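Local coordinates for protein alkaline phosphatase D (Bacillus subtilis, PDB 2YEQ) that hydrolyses phosphate esters, acting as a phosphodiesterase and alkaline phosphatase with iron and calcium in its active site, at residues A122-Y127 with L149-Y154; T207-E212 with Q330-A335; L276-Y281 with T304-E309. One frame throughout, in Å; residues are numbered along the deposited sequence.

In the fold
Following the chain from its N terminus, contact 1 closes first: the loop after strand 117-122 meets the loop after strand 145-148, with helix 133-138 in between, so it joins the ends of neighbouring parallel strands in one sheet. Contact 2 opens only after that. It pairs the loop following strand 203-206 of the same sheet with the loop following strand 325-329 of the seven-stranded sheet, closing a long excursion of the chain. Contact 3 is nested inside this excursion, bringing the loop after strand 271-275 to the start of helix 308-320. Contacts 1 and 2 share a calcium ion, while hydrogen bonds such as Gln331 to Thr278 probably connect contacts 2 and 3.

Contact 1 (A122-Y127 with L149-Y154); sequences ASCQQY and LGDYIY. With FE (Fe (III) ion), chain B; CA (calcium ion), chain C.
Ala122 and Leu149 begin the pairing of two loops that run side by side in nearly the same direction; N of Leu149 donates to O of Ala122 at 2.9 Å. Ser123, small enough to fit beside the backbone, rests CB against O of Gly150. That same carbonyl accepts the N-H of Cys124, with N to O 2.9 Å. Glycine suits position 150 because a CB there would press on the preceding carbonyl oxygen. Cys124 carries SG anti to its carbonyl carbon (chi1 -63°), which directs the sulfur to the iron(III) ion, 2.5 Å from SG. OH of Tyr154 binds the same ion at 2.0 Å, and OD2 of Asp151 is a third ligand; His382 adds another from outside the two loops. Ser412 also hydrogen-bonds that OH, and His211 is a polar partner of Asp151. Gln125 donates its backbone N to O of Asp151, then extends beyond CG until NE2 meets O of Tyr152 at 2.8 Å, on a lone pair, in a bond bent to 132°. NE2 also lies 3.2 Å above the plane of the Tyr152 ring, over its centre, while OE1 is held by Tyr135. Gln126 covers a face of the Tyr154 ring with its methylene: CG is 3.6 Å from the ring centroid, a CH-pi contact. At the edge of that ring, in its plane, sits N of Gln125, so the metal-binding tyrosine is bordered on face and rim. The chemistry is that of a mixed-metal centre. A sulfur ligand and oxygen ligands from Tyr and Asp suit ferric iron, and OD2 of Asp151 also binds calcium at 2.5 Å. One oxygen therefore bridges two different metals, which is likely to hold them close together, beside a bound phosphate ion.

Contact 2 (T207-E212 with Q330-A335); sequences TWDDHE and QQIFFA. With CA (calcium ion), chain C; CA (calcium ion), chain D.
Gln331 reaches across to the backbone of Trp208 with its amide: NE2 donates to O of Trp208 at 3.0 Å, but the bond is weak, bent to 126° at the hydrogen. OG1 of Thr207 lies 3.1 Å from NE2 at an angle too poor for a bond; it turns instead to O of Leu276, which NE2 also serves, while OE1 of Gln331 meets OG1 of Thr278. Glutamine suits this place because one amide can both donate and accept among buried polar groups. Packing is made by the aliphatic part of the same side chain. CB lies 3.3 Å from OD1 of Asp209; chi1 of -66° sets CG beside the backbone N, where it borders that oxygen and O of Trp208. CG2 of Ile332 approaches OD1 more distantly. The loops follow strands of two different sheets, and in this calcineurin-like phosphoesterase fold they come together beside the metals. Metal binding falls to two successive aspartates. OD2 of Asp209 is 2.3 Å from one calcium, and Asp210 spans two, with OD1 2.4 Å from the first and OD2 2.3 Å from the second, which also holds two waters. OD1 of Asp209 is left for a salt bridge with Arg279. Side chains also brace each loop internally: OE1 of Glu212 accepts from N of Asp209 at 2.9 Å, and NE2 of Gln330 donates to O of Ile332 at 2.8 Å.

Contact 3 (L276-Y281 with T304-E309); sequences LDTRQY and TLLGKE
Tyr281 leans on the backbone of Leu306. Its CB lies 3.6 Å from O of Leu306; CG, anti to the carbonyl carbon and beside the backbone N (chi1 -41°), passes the same oxygen, and CD2 comes to 3.5 Å from it, obliquely to the ring. Beyond CD2 the ring and its OH tip lead away from 304-309; CB of Gln280 lies over the centre of one ring face, and Gln310 touches the side chain. A water joins the backbones, donating to O of Asp277 and to O of Leu305, 2.7 Å from the latter, and accepting from N of Tyr281 at 2.8 Å. Leucine suits position 306, where CD2 packs on CG2 of Thr278 at 3.9 Å and on CD1 of Leu276. Thr304 uses both branches: CG2 borders O of Tyr281, and OG1 accepts from N of Gly307 at 2.8 Å. An alanine in place of Thr304 would probably leave the Gly307 amide without this acceptor and open a small gap beside O of Tyr281. Gly307 has a positive phi, and a CB there would crowd CB of Tyr281. The arrangement is an ST motif running into a glycine N-cap, which leads into helix 308-320.

Contact 1 (A122-Y127 with L149-Y154)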
loop_
_atom_site.group_PDB
_atom_site.type_symbol
_atom_site.label_atom_id
_atom_site.label_comp_id
_atom_site.label_asym_id
_atom_site.label_seq_id
_atom_site.Cartn_x
_atom_site.Cartn_y
_atom_site.Cartn_z
ATOM N N ALA A 122 3.328 -2.398 -3.520
ATOM C CA ALA A 122 2.387 -1.886 -4.480
ATOM C C ALA A 122 1.475 -0.850 -3.814
ATOM O O ALA A 122 1.318 -0.848 -2.597
ATOM C CB ALA A 122 1.538 -3.053 -4.987
ATOM N N SER A 123 0.880 -0.002 -4.630
ATOM C CA SER A 123 -0.164 0.925 -4.177
ATOM C C SER A 123 -0.994 1.335 -5.357
ATOM O O SER A 123 -0.603 1.114 -6.506
ATOM C CB SER A 123 0.494 2.163 -3.548
ATOM O OG SER A 123 1.180 2.900 -4.532
ATOM N N CYS A 124 -2.149 1.950 -5.088
ATOM C CA CYS A 124 -2.857 2.776 -6.077
ATOM C C CYS A 124 -3.357 2.020 -7.322
ATOM O O CYS A 124 -2.803 2.094 -8.447
ATOM C CB CYS A 124 -2.048 4.033 -6.440
ATOM S SG CYS A 124 -1.779 5.207 -5.015
ATOM N N GLN A 125 -4.477 1.343 -7.122
ATOM C CA GLN A 125 -5.030 0.454 -8.136
ATOM C C GLN A 125 -6.442 0.837 -8.590
ATOM O O GLN A 125 -7.328 -0.013 -8.636
ATOM C CB GLN A 125 -4.989 -0.989 -7.630
ATOM C CG GLN A 125 -5.673 -1.266 -6.302
ATOM C CD GLN A 125 -5.145 -2.480 -5.631
ATOM O OE1 GLN A 125 -3.939 -2.783 -5.714
ATOM N NE2 GLN A 125 -6.019 -3.189 -4.917
ATOM N N GLN A 126 -6.613 2.095 -8.978
ATOM C CA GLN A 126 -7.909 2.606 -9.428
ATOM C C GLN A 126 -8.448 1.618 -10.488
ATOM O O GLN A 126 -7.887 1.476 -11.560
ATOM C CB GLN A 126 -7.786 4.014 -10.014
ATOM C CG GLN A 126 -8.877 5.013 -9.610
ATOM C CD GLN A 126 -10.245 4.754 -10.274
ATOM O OE1 GLN A 126 -10.612 3.624 -10.478
ATOM N NE2 GLN A 126 -10.995 5.826 -10.603
ATOM N N TYR A 127 -9.534 0.936 -10.155
ATOM C CA TYR A 127 -10.103 -0.128 -10.993
ATOM C C TYR A 127 -10.477 0.358 -12.366
ATOM O O TYR A 127 -10.327 -0.370 -13.379
ATOM C CB TYR A 127 -11.317 -0.718 -10.272
ATOM C CG TYR A 127 -12.057 -1.868 -10.930
ATOM C CD1 TYR A 127 -11.663 -3.199 -10.704
ATOM C CD2 TYR A 127 -13.172 -1.641 -11.718
ATOM C CE1 TYR A 127 -12.364 -4.248 -11.267
ATOM C CE2 TYR A 127 -13.867 -2.693 -12.293
ATOM C CZ TYR A 127 -13.463 -3.983 -12.069
ATOM O OH TYR A 127 -14.153 -5.028 -12.653
ATOM N N LEU A 149 0.641 -0.410 0.191
ATOM C CA LEU A 149 0.882 0.864 0.886
ATOM C C LEU A 149 -0.258 1.874 0.735
ATOM O O LEU A 149 -0.098 3.043 1.112
ATOM C CB LEU A 149 2.169 1.514 0.383
ATOM C CG LEU A 149 3.440 0.666 0.541
ATOM C CD1 LEU A 149 4.659 1.476 0.046
ATOM C CD2 LEU A 149 3.628 0.157 1.956
ATOM N N GLY A 150 -1.374 1.445 0.146
ATOM C CA GLY A 150 -2.640 2.241 0.178
ATOM C C GLY A 150 -3.316 2.416 -1.166
ATOM O O GLY A 150 -2.769 2.054 -2.213
ATOM N N ASP A 151 -4.508 3.031 -1.117
ATOM C CA ASP A 151 -5.393 3.182 -2.229
ATOM C C ASP A 151 -5.627 1.808 -2.870
ATOM O O ASP A 151 -5.577 1.657 -4.076
ATOM C CB ASP A 151 -4.884 4.202 -3.234
ATOM C CG ASP A 151 -4.866 5.638 -2.692
ATOM O OD1 ASP A 151 -5.183 5.854 -1.514
ATOM O OD2 ASP A 151 -4.466 6.546 -3.483
ATOM N N TYR A 152 -5.884 0.826 -2.016
ATOM C CA TYR A 152 -6.302 -0.496 -2.457
ATOM C C TYR A 152 -7.680 -0.476 -3.120
ATOM O O TYR A 152 -7.927 -1.271 -4.036
ATOM C CB TYR A 152 -6.300 -1.440 -1.278
ATOM C CG TYR A 152 -6.483 -2.896 -1.612
ATOM C CD1 TYR A 152 -7.745 -3.419 -1.860
ATOM C CD2 TYR A 152 -5.391 -3.772 -1.633
ATOM C CE1 TYR A 152 -7.926 -4.782 -2.142
ATOM C CE2 TYR A 152 -5.566 -5.152 -1.918
ATOM C CZ TYR A 152 -6.840 -5.638 -2.172
ATOM O OH TYR A 152 -7.029 -6.969 -2.453
ATOM N N ILE A 153 -8.581 0.391 -2.636
ATOM C CA ILE A 153 -9.797 0.758 -3.366
ATOM C C ILE A 153 -9.853 2.266 -3.515
ATOM O O ILE A 153 -9.107 2.966 -2.834
ATOM C CB ILE A 153 -11.099 0.312 -2.649
ATOM C CG1 ILE A 153 -11.248 1.018 -1.287
ATOM C CG2 ILE A 153 -11.143 -1.217 -2.493
ATOM C CD1 ILE A 153 -12.680 0.962 -0.708
ATOM N N TYR A 154 -10.700 2.742 -4.435
ATOM C CA TYR A 154 -11.057 4.149 -4.553
ATOM C C TYR A 154 -12.578 4.231 -4.322
ATOM O O TYR A 154 -13.303 3.252 -4.568
ATOM C CB TYR A 154 -10.672 4.750 -5.916
ATOM C CG TYR A 154 -9.174 4.966 -6.076
ATOM C CD1 TYR A 154 -8.294 3.872 -6.163
ATOM C CD2 TYR A 154 -8.636 6.242 -6.085
ATOM C CE1 TYR A 154 -6.928 4.047 -6.283
ATOM C CE2 TYR A 154 -7.252 6.447 -6.211
ATOM C CZ TYR A 154 -6.402 5.341 -6.287
ATOM O OH TYR A 154 -5.055 5.508 -6.428
HETATM FE FE FE B . -3.741 6.692 -5.503
HETATM CA CA CA C . -3.410 8.145 -1.853
HETATM O O HOH W 1 -1.969 6.018 -1.961
#

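Contact 2 (T207-E212 with Q330-A335)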
loop_
_atom_site.group_PDB
_atom_site.type_symbol
_atom_site.label_atom_id
_atom_site.label_comp_id
_atom_site.label_asym_id
_atom_site.label_seq_id
_atom_site.Cartn_x
_atom_site.Cartn_y
_atom_site.Cartn_z
ATOM N N THR A 207 -1.256 -1.763 4.528
ATOM C CA THR A 207 -1.615 -0.554 5.261
ATOM C C THR A 207 -2.318 0.356 4.295
ATOM O O THR A 207 -2.118 0.238 3.085
ATOM C CB THR A 207 -0.398 0.120 5.921
ATOM O OG1 THR A 207 -0.858 1.206 6.722
ATOM C CG2 THR A 207 0.666 0.587 4.851
ATOM N N TRP A 208 -3.198 1.223 4.792
ATOM C CA TRP A 208 -4.088 1.984 3.901
ATOM C C TRP A 208 -3.533 3.377 3.691
ATOM O O TRP A 208 -2.652 3.802 4.421
ATOM C CB TRP A 208 -5.509 2.078 4.495
ATOM C CG TRP A 208 -5.585 2.490 5.918
ATOM C CD1 TRP A 208 -4.852 3.456 6.548
ATOM C CD2 TRP A 208 -6.469 1.947 6.906
ATOM N NE1 TRP A 208 -5.225 3.533 7.876
ATOM C CE2 TRP A 208 -6.217 2.625 8.116
ATOM C CE3 TRP A 208 -7.466 0.967 6.877
ATOM C CZ2 TRP A 208 -6.904 2.335 9.291
ATOM C CZ3 TRP A 208 -8.144 0.672 8.040
ATOM C CH2 TRP A 208 -7.867 1.367 9.240
ATOM N N ASP A 209 -4.063 4.079 2.708
ATOM C CA ASP A 209 -3.861 5.517 2.583
ATOM C C ASP A 209 -5.251 6.172 2.590
ATOM O O ASP A 209 -6.100 5.755 3.393
ATOM C CB ASP A 209 -3.028 5.903 1.344
ATOM C CG ASP A 209 -2.559 7.371 1.383
ATOM O OD1 ASP A 209 -2.235 7.877 2.499
ATOM O OD2 ASP A 209 -2.567 8.033 0.283
ATOM N N ASP A 210 -5.504 7.153 1.737
ATOM C CA ASP A 210 -6.761 7.940 1.855
ATOM C C ASP A 210 -7.959 7.303 1.194
ATOM O O ASP A 210 -9.056 7.351 1.752
ATOM C CB ASP A 210 -6.625 9.398 1.369
ATOM C CG ASP A 210 -5.973 9.537 0.019
ATOM O OD1 ASP A 210 -5.222 8.610 -0.409
ATOM O OD2 ASP A 210 -6.194 10.583 -0.639
ATOM N N HIS A 211 -7.761 6.703 0.015
ATOM C CA HIS A 211 -8.877 6.271 -0.792
ATOM C C HIS A 211 -9.611 5.032 -0.302
ATOM O O HIS A 211 -10.709 4.746 -0.790
ATOM C CB HIS A 211 -8.479 6.151 -2.243
ATOM C CG HIS A 211 -8.337 7.466 -2.946
ATOM N ND1 HIS A 211 -9.418 8.271 -3.254
ATOM C CD2 HIS A 211 -7.245 8.086 -3.458
ATOM C CE1 HIS A 211 -8.994 9.320 -3.941
ATOM N NE2 HIS A 211 -7.678 9.242 -4.060
ATOM N N GLU A 212 -9.060 4.336 0.694
ATOM C CA GLU A 212 -9.830 3.331 1.404
ATOM C C GLU A 212 -11.039 3.961 2.161
ATOM O O GLU A 212 -11.944 3.234 2.564
ATOM C CB GLU A 212 -8.955 2.613 2.402
ATOM C CG GLU A 212 -8.078 1.545 1.742
ATOM C CD GLU A 212 -6.690 2.011 1.284
ATOM O OE1 GLU A 212 -6.384 3.233 1.200
ATOM O OE2 GLU A 212 -5.881 1.084 0.968
ATOM N N GLN A 330 5.278 2.896 4.403
ATOM C CA GLN A 330 4.299 3.957 4.637
ATOM C C GLN A 330 3.759 4.515 3.340
ATOM O O GLN A 330 4.005 3.947 2.267
ATOM C CB GLN A 330 4.896 5.030 5.571
ATOM C CG GLN A 330 6.138 5.724 5.039
ATOM C CD GLN A 330 5.806 6.933 4.222
ATOM O OE1 GLN A 330 5.029 7.803 4.656
ATOM N NE2 GLN A 330 6.330 6.980 3.011
ATOM N N GLN A 331 2.997 5.618 3.420
ATOM C CA GLN A 331 2.089 5.998 2.353
ATOM C C GLN A 331 2.558 7.038 1.391
ATOM O O GLN A 331 2.265 6.957 0.185
ATOM C CB GLN A 331 0.772 6.521 2.978
ATOM C CG GLN A 331 -0.038 5.491 3.741
ATOM C CD GLN A 331 0.542 5.068 5.074
ATOM O OE1 GLN A 331 1.306 5.802 5.723
ATOM N NE2 GLN A 331 0.143 3.866 5.521
ATOM N N ILE A 332 3.221 8.072 1.913
ATOM C CA ILE A 332 3.353 9.327 1.196
ATOM C C ILE A 332 4.814 9.806 1.042
ATOM O O ILE A 332 5.719 9.382 1.754
ATOM C CB ILE A 332 2.500 10.435 1.898
ATOM C CG1 ILE A 332 2.755 10.436 3.397
ATOM C CG2 ILE A 332 0.970 10.263 1.587
ATOM C CD1 ILE A 332 2.328 11.740 4.112
ATOM N N PHE A 333 5.015 10.693 0.091
ATOM C CA PHE A 333 6.355 11.156 -0.290
ATOM C C PHE A 333 7.117 11.754 0.901
ATOM O O PHE A 333 6.693 12.748 1.500
ATOM C CB PHE A 333 6.226 12.135 -1.429
ATOM C CG PHE A 333 7.428 12.203 -2.345
ATOM C CD1 PHE A 333 8.596 12.831 -1.945
ATOM C CD2 PHE A 333 7.360 11.697 -3.630
ATOM C CE1 PHE A 333 9.710 12.916 -2.820
ATOM C CE2 PHE A 333 8.445 11.803 -4.503
ATOM C CZ PHE A 333 9.619 12.401 -4.082
ATOM N N PHE A 334 8.253 11.132 1.239
ATOM C CA PHE A 334 9.017 11.478 2.431
ATOM C C PHE A 334 10.133 12.512 2.172
ATOM O O PHE A 334 10.372 13.402 3.009
ATOM C CB PHE A 334 9.631 10.221 3.024
ATOM C CG PHE A 334 10.348 10.433 4.317
ATOM C CD1 PHE A 334 9.658 10.441 5.517
ATOM C CD2 PHE A 334 11.735 10.591 4.347
ATOM C CE1 PHE A 334 10.327 10.634 6.725
ATOM C CE2 PHE A 334 12.403 10.788 5.548
ATOM C CZ PHE A 334 11.714 10.804 6.730
ATOM N N ALA A 335 10.836 12.374 1.053
ATOM C CA ALA A 335 11.950 13.267 0.748
ATOM C C ALA A 335 11.453 14.664 0.413
ATOM O O ALA A 335 10.264 14.860 0.135
ATOM C CB ALA A 335 12.810 12.710 -0.394
HETATM CA CA CA C . -3.410 8.145 -1.853
HETATM CA CA CA D . -5.390 11.711 -2.455
HETATM O O HOH W 1 -1.969 6.018 -1.961
HETATM O O HOH W 2 -4.742 12.803 -4.288
HETATM O O HOH W 3 -3.217 11.769 -1.530
#

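Contact 3 (L276-Y281 with T304-E309)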
loop_
_atom_site.group_PDB
_atom_site.type_symbol
_atom_site.label_atom_id
_atom_site.label_comp_id
_atom_site.label_asym_id
_atom_site.label_seq_id
_atom_site.Cartn_x
_atom_site.Cartn_y
_atom_site.Cartn_z
ATOM N N LEU A 276 3.529 1.961 9.017
ATOM C CA LEU A 276 2.963 3.163 9.579
ATOM C C LEU A 276 1.536 3.402 9.079
ATOM O O LEU A 276 1.061 2.787 8.064
ATOM C CB LEU A 276 3.819 4.373 9.209
ATOM C CG LEU A 276 5.326 4.282 9.511
ATOM C CD1 LEU A 276 6.020 5.622 9.184
ATOM C CD2 LEU A 276 5.597 3.836 10.933
ATOM N N ASP A 277 0.873 4.311 9.794
ATOM C CA ASP A 277 -0.458 4.818 9.449
ATOM C C ASP A 277 -0.415 6.332 9.549
ATOM O O ASP A 277 -0.457 6.894 10.641
ATOM C CB ASP A 277 -1.471 4.178 10.410
ATOM C CG ASP A 277 -2.937 4.601 10.137
ATOM O OD1 ASP A 277 -3.198 5.473 9.284
ATOM O OD2 ASP A 277 -3.802 4.005 10.809
ATOM N N THR A 278 -0.299 6.988 8.399
ATOM C CA THR A 278 -0.153 8.420 8.336
ATOM C C THR A 278 -1.470 9.134 8.007
ATOM O O THR A 278 -1.452 10.324 7.708
ATOM C CB THR A 278 0.935 8.828 7.305
ATOM O OG1 THR A 278 0.573 8.372 5.982
ATOM C CG2 THR A 278 2.340 8.243 7.722
ATOM N N ARG A 279 -2.587 8.397 8.021
ATOM C CA ARG A 279 -3.922 8.975 7.823
ATOM C C ARG A 279 -4.738 9.102 9.083
ATOM O O ARG A 279 -5.402 10.124 9.268
ATOM C CB ARG A 279 -4.769 8.140 6.849
ATOM C CG ARG A 279 -4.399 8.326 5.419
ATOM C CD ARG A 279 -4.690 9.671 4.867
ATOM N NE ARG A 279 -3.998 9.826 3.597
ATOM C CZ ARG A 279 -3.798 10.964 2.945
ATOM N NH1 ARG A 279 -4.286 12.141 3.389
ATOM N NH2 ARG A 279 -3.095 10.943 1.827
ATOM N N GLN A 280 -4.778 8.046 9.888
ATOM C CA GLN A 280 -5.793 7.924 10.938
ATOM C C GLN A 280 -5.665 8.980 12.082
ATOM O O GLN A 280 -6.664 9.283 12.791
ATOM C CB GLN A 280 -5.754 6.523 11.526
ATOM C CG GLN A 280 -6.890 6.215 12.504
ATOM C CD GLN A 280 -6.907 4.785 12.965
ATOM O OE1 GLN A 280 -6.139 3.913 12.471
ATOM N NE2 GLN A 280 -7.780 4.508 13.898
ATOM N N TYR A 281 -4.443 9.475 12.278
ATOM C CA TYR A 281 -4.116 10.347 13.393
ATOM C C TYR A 281 -3.581 11.704 12.969
ATOM O O TYR A 281 -3.346 12.556 13.823
ATOM C CB TYR A 281 -3.097 9.682 14.304
ATOM C CG TYR A 281 -3.339 8.221 14.546
ATOM C CD1 TYR A 281 -4.324 7.781 15.425
ATOM C CD2 TYR A 281 -2.577 7.259 13.879
ATOM C CE1 TYR A 281 -4.545 6.425 15.628
ATOM C CE2 TYR A 281 -2.783 5.925 14.078
ATOM C CZ TYR A 281 -3.765 5.493 14.950
ATOM O OH TYR A 281 -3.926 4.123 15.130
ATOM N N THR A 304 1.252 17.154 13.601
ATOM C CA THR A 304 1.665 15.754 13.586
ATOM C C THR A 304 1.088 15.034 12.356
ATOM O O THR A 304 0.038 15.438 11.823
ATOM C CB THR A 304 1.206 15.049 14.867
ATOM O OG1 THR A 304 1.846 13.778 14.957
ATOM C CG2 THR A 304 -0.368 14.885 14.936
ATOM N N LEU A 305 1.815 14.017 11.885
ATOM C CA LEU A 305 1.290 13.046 10.898
ATOM C C LEU A 305 0.941 11.772 11.625
ATOM O O LEU A 305 -0.090 11.160 11.357
ATOM C CB LEU A 305 2.318 12.677 9.823
ATOM C CG LEU A 305 2.301 13.294 8.443
ATOM C CD1 LEU A 305 3.490 12.686 7.654
ATOM C CD2 LEU A 305 0.993 13.093 7.676
ATOM N N LEU A 306 1.811 11.359 12.546
ATOM C CA LEU A 306 1.730 10.042 13.136
ATOM C C LEU A 306 0.881 10.021 14.368
ATOM O O LEU A 306 0.379 8.947 14.764
ATOM C CB LEU A 306 3.118 9.541 13.543
ATOM C CG LEU A 306 4.182 9.392 12.464
ATOM C CD1 LEU A 306 5.514 8.945 13.110
ATOM C CD2 LEU A 306 3.699 8.406 11.368
ATOM N N GLY A 307 0.764 11.182 15.022
ATOM C CA GLY A 307 0.228 11.234 16.368
ATOM C C GLY A 307 1.302 10.862 17.358
ATOM O O GLY A 307 2.272 10.162 17.010
ATOM N N LYS A 308 1.116 11.292 18.606
ATOM C CA LYS A 308 2.154 11.193 19.625
ATOM C C LYS A 308 2.531 9.763 19.952
ATOM O O LYS A 308 3.710 9.465 20.083
ATOM C CB LYS A 308 1.730 11.912 20.918
ATOM C CG LYS A 308 2.699 11.731 22.110
ATOM C CD LYS A 308 3.308 13.054 22.580
ATOM C CE LYS A 308 4.366 13.580 21.601
ATOM N NZ LYS A 308 5.723 13.700 22.231
ATOM N N GLU A 309 1.541 8.890 20.094
ATOM C CA GLU A 309 1.782 7.499 20.482
ATOM C C GLU A 309 2.558 6.741 19.403
ATOM O O GLU A 309 3.497 6.020 19.710
ATOM C CB GLU A 309 0.478 6.749 20.723
ATOM C CG GLU A 309 0.277 6.262 22.134
ATOM C CD GLU A 309 -0.854 7.000 22.828
ATOM O OE1 GLU A 309 -0.778 8.249 22.925
ATOM O OE2 GLU A 309 -1.822 6.333 23.255
HETATM O O HOH W 4 -1.906 9.188 11.166
#